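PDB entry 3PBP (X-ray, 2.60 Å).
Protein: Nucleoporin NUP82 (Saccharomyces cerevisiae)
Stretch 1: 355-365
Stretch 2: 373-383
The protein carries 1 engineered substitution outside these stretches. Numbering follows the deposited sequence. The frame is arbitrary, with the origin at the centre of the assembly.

Stretch 1 355-365: KLQREIKSLIT
Stretch 2 373-383: LYVISDNIIQQ

Two strands of one chain, 362-364 and 373-376, run antiparallel, their N-to-C directions 156° apart and their axes approaching to 4.8 Å. Ser362 pairs with Ile376, Leu363 with Val375 and Ile364 with Tyr374, at CA-CA distances of 5.2, 4.8 and 5.0 Å. Phi/psi values are extended: -116/140 at Leu363, -141/147 at Ile364, -98/130 at Tyr374, -117/117 at Val375.

Backbone hydrogen bonds fix this register. Ile364 and Tyr374 exchange a reciprocal pair, Ile364 N to Tyr374 O at 2.9 Å and Tyr374 N to Ile364 O at 2.8 Å. At the next hydrogen-bonded pair, Ile376 N donates to Ser362 O at 2.8 Å, but the return bond from Ser362 N to Ile376 O is weak, at 3.3 Å and 134°. Lys361 N reaches the same Ile376 O at 2.7 Å. The ladder is therefore distorted here, where Lys361 turns to phi/psi -90/-17 and Ser362 to 179/157. CA-H...O contacts supplement it: Leu363 CA lies 3.5 Å from Tyr374 O, and Ser377 CA 3.2 Å from Glu359 O. Stretch 2 also folds back on itself, Val375 N to Gln382 O at 2.9 Å and Gln382 N to Val375 O at 3.0 Å, so strand 373-376 is bonded along both edges.

Side chains alternate between the sheet faces. Leu363 and Val375 share one, with Leu363 CD2 3.8 Å from Val375 CG2. Val375, beta-branched and t, also meets Ile360 CG2 through CG1 at 3.4 Å, and the same CG1 lies 3.7 Å from Leu356 CD1. Leucine (m,t at 356 and 363) supplies reach, while the branched valine offers both methyls to Leu363 CD2, Val375 CG1 lying 3.9 Å from it. The other face carries Ser362, Ile364, Tyr374 and Ile376. Ile364 and Ile376, both m,t, touch through their CD1 atoms at 3.6 Å, a diagonal contact between the two hydrogen-bonded pairs; small Ser362 (p) sets OG 3.6 Å from Ile376 CB. Leu373 (t,p) brings CD1 within 3.9 Å of Thr365 CG2.

Charged side chains border this apolar packing. Lys361 (m,t,p,t) forms a long salt bridge, NZ to Asp378 OD1 at 3.8 Å; its flexible chain can span the gap. Two like charges, Glu359 OE1 and Asp378 OD2, lie 3.7 Å apart. Arg358 (m,t,t, chi4 -69°) extends across stretch 2: CD lies 3.5 Å from Ser377 OG and 3.2 Å from Gln382 OE1. Ile380 CD1 covers one face of its guanidinium, 2.9 Å from NH2, a very tight approach. The long arginine suits this place by combining an aliphatic stem with a flat polar end.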

# COMPACT_ATOMS: atom_id res chain seq x y z
N LYS A 355 -15.12 8.79 -16.20
CA LYS A 355 -14.59 10.15 -16.25
C LYS A 355 -15.60 11.09 -15.61
O LYS A 355 -16.72 11.25 -16.11
CB LYS A 355 -14.34 10.59 -17.70
CG LYS A 355 -13.38 9.70 -18.47
CD LYS A 355 -13.15 10.23 -19.88
CE LYS A 355 -12.31 9.25 -20.70
NZ LYS A 355 -12.10 9.70 -22.10
N LEU A 356 -15.22 11.68 -14.48
CA LEU A 356 -16.10 12.59 -13.75
C LEU A 356 -15.77 14.04 -14.11
O LEU A 356 -16.47 14.96 -13.70
CB LEU A 356 -15.95 12.37 -12.24
CG LEU A 356 -16.15 10.94 -11.74
CD1 LEU A 356 -15.81 10.86 -10.27
CD2 LEU A 356 -17.59 10.50 -12.00
N GLN A 357 -14.69 14.22 -14.87
CA GLN A 357 -14.26 15.54 -15.31
C GLN A 357 -14.27 16.58 -14.19
O GLN A 357 -14.47 17.77 -14.44
CB GLN A 357 -15.15 15.99 -16.46
CG GLN A 357 -15.10 15.04 -17.64
CD GLN A 357 -16.27 15.22 -18.59
OE1 GLN A 357 -17.42 14.97 -18.23
NE2 GLN A 357 -15.98 15.66 -19.81
N ARG A 358 -14.08 16.13 -12.95
CA ARG A 358 -14.04 17.02 -11.80
C ARG A 358 -12.76 16.66 -11.07
O ARG A 358 -12.26 15.55 -11.23
CB ARG A 358 -15.23 16.77 -10.87
CG ARG A 358 -16.59 17.00 -11.49
CD ARG A 358 -17.65 16.36 -10.60
NE ARG A 358 -19.01 16.57 -11.08
CZ ARG A 358 -19.64 17.75 -11.07
NH1 ARG A 358 -19.02 18.83 -10.61
NH2 ARG A 358 -20.90 17.82 -11.50
N GLU A 359 -12.22 17.58 -10.28
CA GLU A 359 -11.00 17.29 -9.54
C GLU A 359 -11.33 16.37 -8.36
O GLU A 359 -11.91 16.81 -7.36
CB GLU A 359 -10.36 18.58 -9.02
CG GLU A 359 -8.98 18.37 -8.42
CD GLU A 359 -8.61 19.43 -7.42
OE1 GLU A 359 -8.79 20.63 -7.74
OE2 GLU A 359 -8.15 19.07 -6.32
N ILE A 360 -10.95 15.09 -8.46
CA ILE A 360 -11.24 14.15 -7.39
C ILE A 360 -10.33 14.36 -6.20
O ILE A 360 -9.13 14.08 -6.27
CB ILE A 360 -11.10 12.71 -7.86
CG1 ILE A 360 -12.02 12.45 -9.06
CG2 ILE A 360 -11.47 11.77 -6.72
CD1 ILE A 360 -11.88 11.07 -9.68
N LYS A 361 -10.90 14.83 -5.09
CA LYS A 361 -10.10 15.09 -3.90
C LYS A 361 -9.99 13.89 -2.95
O LYS A 361 -9.11 13.87 -2.09
CB LYS A 361 -10.62 16.34 -3.18
CG LYS A 361 -10.39 17.62 -4.00
CD LYS A 361 -11.17 18.83 -3.48
CE LYS A 361 -10.59 19.37 -2.18
NZ LYS A 361 -11.40 20.50 -1.61
N SER A 362 -10.88 12.90 -3.10
CA SER A 362 -10.81 11.70 -2.26
C SER A 362 -11.89 10.67 -2.53
O SER A 362 -12.95 10.98 -3.07
CB SER A 362 -10.87 12.07 -0.79
OG SER A 362 -12.22 12.20 -0.39
N LEU A 363 -11.59 9.42 -2.15
CA LEU A 363 -12.50 8.29 -2.32
C LEU A 363 -12.88 7.76 -0.94
O LEU A 363 -12.04 7.68 -0.04
CB LEU A 363 -11.83 7.18 -3.13
CG LEU A 363 -11.33 7.58 -4.51
CD1 LEU A 363 -10.64 6.40 -5.16
CD2 LEU A 363 -12.51 8.07 -5.36
N ILE A 364 -14.15 7.40 -0.78
CA ILE A 364 -14.64 6.91 0.51
C ILE A 364 -15.63 5.77 0.33
O ILE A 364 -16.37 5.74 -0.65
CB ILE A 364 -15.33 8.05 1.29
CG1 ILE A 364 -14.34 9.19 1.54
CG2 ILE A 364 -15.88 7.54 2.61
CD1 ILE A 364 -14.91 10.36 2.28
N THR A 365 -15.62 4.83 1.27
CA THR A 365 -16.55 3.70 1.22
C THR A 365 -17.15 3.46 2.58
O THR A 365 -16.54 3.75 3.60
CB THR A 365 -15.87 2.38 0.81
OG1 THR A 365 -14.54 2.34 1.36
CG2 THR A 365 -15.84 2.22 -0.70
N LEU A 373 -19.33 3.45 -4.16
CA LEU A 373 -18.17 4.24 -3.80
C LEU A 373 -18.52 5.72 -3.82
O LEU A 373 -19.18 6.20 -4.73
CB LEU A 373 -17.05 3.95 -4.79
CG LEU A 373 -15.87 4.90 -4.85
CD1 LEU A 373 -15.02 4.73 -3.62
CD2 LEU A 373 -15.06 4.63 -6.10
N TYR A 374 -18.08 6.46 -2.80
CA TYR A 374 -18.32 7.89 -2.75
C TYR A 374 -17.07 8.61 -3.25
O TYR A 374 -15.95 8.31 -2.83
CB TYR A 374 -18.66 8.33 -1.32
CG TYR A 374 -20.06 7.93 -0.89
CD1 TYR A 374 -21.18 8.47 -1.52
CD2 TYR A 374 -20.26 6.99 0.12
CE1 TYR A 374 -22.46 8.06 -1.18
CE2 TYR A 374 -21.54 6.57 0.47
CZ TYR A 374 -22.64 7.11 -0.19
OH TYR A 374 -23.91 6.66 0.13
N VAL A 375 -17.26 9.53 -4.18
CA VAL A 375 -16.14 10.29 -4.72
C VAL A 375 -16.33 11.74 -4.39
O VAL A 375 -17.28 12.37 -4.83
CB VAL A 375 -16.05 10.17 -6.24
CG1 VAL A 375 -14.78 10.88 -6.72
CG2 VAL A 375 -16.05 8.71 -6.67
N ILE A 376 -15.42 12.29 -3.61
CA ILE A 376 -15.51 13.68 -3.24
C ILE A 376 -14.70 14.53 -4.21
O ILE A 376 -13.47 14.55 -4.17
CB ILE A 376 -15.00 13.91 -1.80
CG1 ILE A 376 -15.96 13.24 -0.82
CG2 ILE A 376 -14.86 15.40 -1.52
CD1 ILE A 376 -15.63 13.47 0.63
N SER A 377 -15.42 15.23 -5.08
CA SER A 377 -14.80 16.11 -6.06
C SER A 377 -14.59 17.48 -5.39
O SER A 377 -14.35 17.55 -4.18
CB SER A 377 -15.69 16.24 -7.30
OG SER A 377 -15.97 14.96 -7.85
N ASP A 378 -14.70 18.57 -6.14
CA ASP A 378 -14.46 19.87 -5.53
C ASP A 378 -15.63 20.46 -4.75
O ASP A 378 -15.42 21.12 -3.73
CB ASP A 378 -13.99 20.88 -6.57
CG ASP A 378 -12.88 21.76 -6.04
OD1 ASP A 378 -12.84 21.97 -4.80
OD2 ASP A 378 -12.05 22.23 -6.85
N ASN A 379 -16.84 20.25 -5.23
CA ASN A 379 -18.01 20.79 -4.55
C ASN A 379 -19.14 19.79 -4.55
O ASN A 379 -20.25 20.10 -4.12
CB ASN A 379 -18.46 22.08 -5.22
CG ASN A 379 -17.38 23.13 -5.23
OD1 ASN A 379 -16.85 23.50 -4.18
ND2 ASN A 379 -17.03 23.61 -6.42
N ILE A 380 -18.85 18.59 -5.03
CA ILE A 380 -19.85 17.54 -5.08
C ILE A 380 -19.37 16.30 -4.38
O ILE A 380 -18.17 16.11 -4.17
CB ILE A 380 -20.20 17.13 -6.53
CG1 ILE A 380 -20.83 18.29 -7.28
CG2 ILE A 380 -21.17 15.95 -6.52
CD1 ILE A 380 -21.42 17.88 -8.62
N ILE A 381 -20.33 15.47 -3.99
CA ILE A 381 -20.05 14.19 -3.39
C ILE A 381 -20.90 13.36 -4.31
O ILE A 381 -22.13 13.45 -4.27
CB ILE A 381 -20.60 14.03 -1.96
CG1 ILE A 381 -19.90 15.00 -1.01
CG2 ILE A 381 -20.36 12.61 -1.47
CD1 ILE A 381 -20.41 14.90 0.41
N GLN A 382 -20.26 12.60 -5.18
CA GLN A 382 -20.99 11.75 -6.10
C GLN A 382 -20.89 10.33 -5.59
O GLN A 382 -20.03 10.01 -4.76
CB GLN A 382 -20.40 11.85 -7.51
CG GLN A 382 -20.76 13.12 -8.26
CD GLN A 382 -20.04 13.24 -9.58
OE1 GLN A 382 -18.87 13.62 -9.63
NE2 GLN A 382 -20.72 12.89 -10.66
N GLN A 383 -21.78 9.47 -6.06
CA GLN A 383 -21.76 8.08 -5.66
C GLN A 383 -21.78 7.20 -6.89
O GLN A 383 -22.75 7.17 -7.64
CB GLN A 383 -22.95 7.72 -4.78
CG GLN A 383 -22.85 6.28 -4.27
CD GLN A 383 -24.17 5.71 -3.83
OE1 GLN A 383 -24.43 5.54 -2.63
NE2 GLN A 383 -25.03 5.40 -4.80